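Local coordinates for D-xylonate dehydratase (Caulobacter crescentus, PDB 5OYN), which catalyses the dehydration of D-xylonate to 2-dehydro-3-deoxy-D-arabinonate in D-xylose degradation, using a [2Fe-2S] cluster and magnesium, and also dehydrates D-gluconate, at residues A235-Y240 against G329-R334. Numbering follows the deposited sequence.
Sequences AIPAPY and GERFHR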
loop_
_atom_site.group_PDB
_atom_site.type_symbol
_atom_site.label_atom_id
_atom_site.label_comp_id
_atom_site.label_asym_id
_atom_site.label_seq_id
_atom_site.Cartn_x
_atom_site.Cartn_y
_atom_site.Cartn_z
ATOM N N ALA A 235 -18.585 10.828 14.902
ATOM C CA ALA A 235 -19.694 10.640 13.976
ATOM C C ALA A 235 -19.321 10.737 12.503
ATOM O O ALA A 235 -20.152 10.354 11.669
ATOM C CB ALA A 235 -20.802 11.658 14.249
ATOM N N ILE A 236 -18.141 11.259 12.160
ATOM C CA ILE A 236 -17.782 11.416 10.741
ATOM C C ILE A 236 -17.890 10.067 10.040
ATOM O O ILE A 236 -17.313 9.071 10.520
ATOM C CB ILE A 236 -16.361 11.988 10.583
ATOM C CG1 ILE A 236 -16.093 13.130 11.566
ATOM C CG2 ILE A 236 -16.172 12.488 9.161
ATOM C CD1 ILE A 236 -14.622 13.463 11.731
ATOM N N PRO A 237 -18.635 9.956 8.939
ATOM C CA PRO A 237 -18.667 8.681 8.207
ATOM C C PRO A 237 -17.299 8.355 7.614
ATOM O O PRO A 237 -16.587 9.234 7.118
ATOM C CB PRO A 237 -19.723 8.926 7.117
ATOM C CG PRO A 237 -20.592 10.025 7.689
ATOM C CD PRO A 237 -19.612 10.920 8.398
ATOM N N ALA A 238 -16.943 7.073 7.668
ATOM C CA ALA A 238 -15.623 6.620 7.230
ATOM C C ALA A 238 -15.148 7.145 5.866
ATOM O O ALA A 238 -13.957 7.483 5.759
ATOM C CB ALA A 238 -15.608 5.087 7.252
ATOM N N PRO A 239 -15.958 7.235 4.810
ATOM C CA PRO A 239 -15.413 7.708 3.529
ATOM C C PRO A 239 -15.374 9.214 3.321
ATOM O O PRO A 239 -14.895 9.628 2.260
ATOM C CB PRO A 239 -16.335 7.053 2.481
ATOM C CG PRO A 239 -17.311 6.196 3.252
ATOM C CD PRO A 239 -17.310 6.678 4.648
ATOM N N TYR A 240 -15.832 10.047 4.256
ATOM C CA TYR A 240 -15.672 11.495 4.098
ATOM C C TYR A 240 -14.210 11.887 4.255
ATOM O O TYR A 240 -13.454 11.272 5.010
ATOM C CB TYR A 240 -16.477 12.273 5.143
ATOM C CG TYR A 240 -17.965 12.368 4.933
ATOM C CD1 TYR A 240 -18.652 11.414 4.198
ATOM C CD2 TYR A 240 -18.690 13.405 5.508
ATOM C CE1 TYR A 240 -20.021 11.482 4.037
ATOM C CE2 TYR A 240 -20.063 13.486 5.365
ATOM C CZ TYR A 240 -20.728 12.522 4.620
ATOM O OH TYR A 240 -22.102 12.598 4.464
ATOM N N GLY A 329 -26.240 7.480 10.130
ATOM C CA GLY A 329 -25.048 8.192 10.585
ATOM C C GLY A 329 -24.710 9.447 9.796
ATOM O O GLY A 329 -24.174 10.409 10.354
ATOM N N GLU A 330 -25.015 9.467 8.502
ATOM C CA GLU A 330 -24.702 10.647 7.707
ATOM C C GLU A 330 -25.476 11.859 8.194
ATOM O O GLU A 330 -24.898 12.928 8.413
ATOM C CB GLU A 330 -25.000 10.388 6.237
ATOM C CG GLU A 330 -23.971 9.512 5.533
ATOM C CD GLU A 330 -24.002 9.716 4.042
ATOM O OE1 GLU A 330 -23.459 10.753 3.611
ATOM O OE2 GLU A 330 -24.583 8.871 3.310
ATOM N N ARG A 331 -26.794 11.725 8.353
ATOM C CA ARG A 331 -27.584 12.863 8.817
ATOM C C ARG A 331 -27.171 13.279 10.229
ATOM O O ARG A 331 -27.098 14.481 10.542
ATOM C CB ARG A 331 -29.071 12.531 8.753
ATOM C CG ARG A 331 -29.649 12.502 7.340
ATOM C CD ARG A 331 -29.589 13.864 6.653
ATOM N NE ARG A 331 -30.337 14.936 7.322
ATOM C CZ ARG A 331 -31.642 15.183 7.158
ATOM N NH1 ARG A 331 -32.383 14.422 6.367
ATOM N NH2 ARG A 331 -32.214 16.200 7.793
ATOM N N PHE A 332 -26.860 12.298 11.084
ATOM C CA PHE A 332 -26.449 12.615 12.440
ATOM C C PHE A 332 -25.209 13.500 12.435
ATOM O O PHE A 332 -25.176 14.551 13.090
ATOM C CB PHE A 332 -26.214 11.325 13.227
ATOM C CG PHE A 332 -25.726 11.562 14.636
ATOM C CD1 PHE A 332 -26.384 12.461 15.475
ATOM C CD2 PHE A 332 -24.601 10.899 15.117
ATOM C CE1 PHE A 332 -25.938 12.689 16.755
ATOM C CE2 PHE A 332 -24.146 11.124 16.400
ATOM C CZ PHE A 332 -24.811 12.021 17.218
ATOM N N HIS A 333 -24.189 13.113 11.665
ATOM C CA HIS A 333 -22.940 13.866 11.687
ATOM C C HIS A 333 -23.100 15.238 11.032
ATOM O O HIS A 333 -22.491 16.220 11.472
ATOM C CB HIS A 333 -21.821 13.065 11.013
ATOM C CG HIS A 333 -20.612 13.892 10.712
ATOM N ND1 HIS A 333 -20.401 14.480 9.484
ATOM C CD2 HIS A 333 -19.590 14.295 11.505
ATOM C CE1 HIS A 333 -19.287 15.189 9.523
ATOM N NE2 HIS A 333 -18.777 15.093 10.738
ATOM N N ARG A 334 -23.900 15.332 9.975
ATOM C CA ARG A 334 -24.157 16.633 9.365
ATOM C C ARG A 334 -24.919 17.557 10.309
ATOM O O ARG A 334 -24.757 18.782 10.237
ATOM C CB ARG A 334 -24.942 16.443 8.072
ATOM C CG ARG A 334 -24.911 17.606 7.113
ATOM C CD ARG A 334 -24.735 17.084 5.672
ATOM N NE ARG A 334 -25.903 16.345 5.199
ATOM C CZ ARG A 334 -25.843 15.149 4.624
ATOM N NH1 ARG A 334 -24.667 14.563 4.454
ATOM N NH2 ARG A 334 -26.958 14.536 4.232
HETATM O O HOH W 1 -22.733 9.159 12.954
#
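His333 lays its imidazole against the loop backbone of Ala235-Pro237, and packing is densest here. CA of Ile236 sits over one face of the ring in a CH-pi contact, 3.7 Å from the centroid and 22° off the normal, while Pro237 CD approaches ND1 obliquely. With CG anti to the backbone N (chi1 166°), the ring is carried off the helix toward Ile236. Separately, CB of His333 meets CB of Ala235 at 3.7 Å. Shortening this histidine to alanine would probably open a gap beside Ile236 and take the ring face away from its CA. The loop joins helices 215-225 and 241-259 in the N-terminal dehydratase family region, and its type I beta turn, Pro237 to Tyr240, brings the tyrosine back over the proline, with Pro237 CD above the ring centre. The phenol then reaches Glu330, donating from OH to OE1 (modelled at 2.4 Å, a doubtful, very short length at this resolution), with ring and carboxylate planes 85° apart; the backbone N of Asp165 holds OE2. A water donates to the buried carbonyl oxygens of Ala235 and Gly329. Contact is looser at partly exposed Arg334, which brings only NH1 near Tyr240 OH, its guanidinium also making a cation-pi contact with Trp167 of the second subunit.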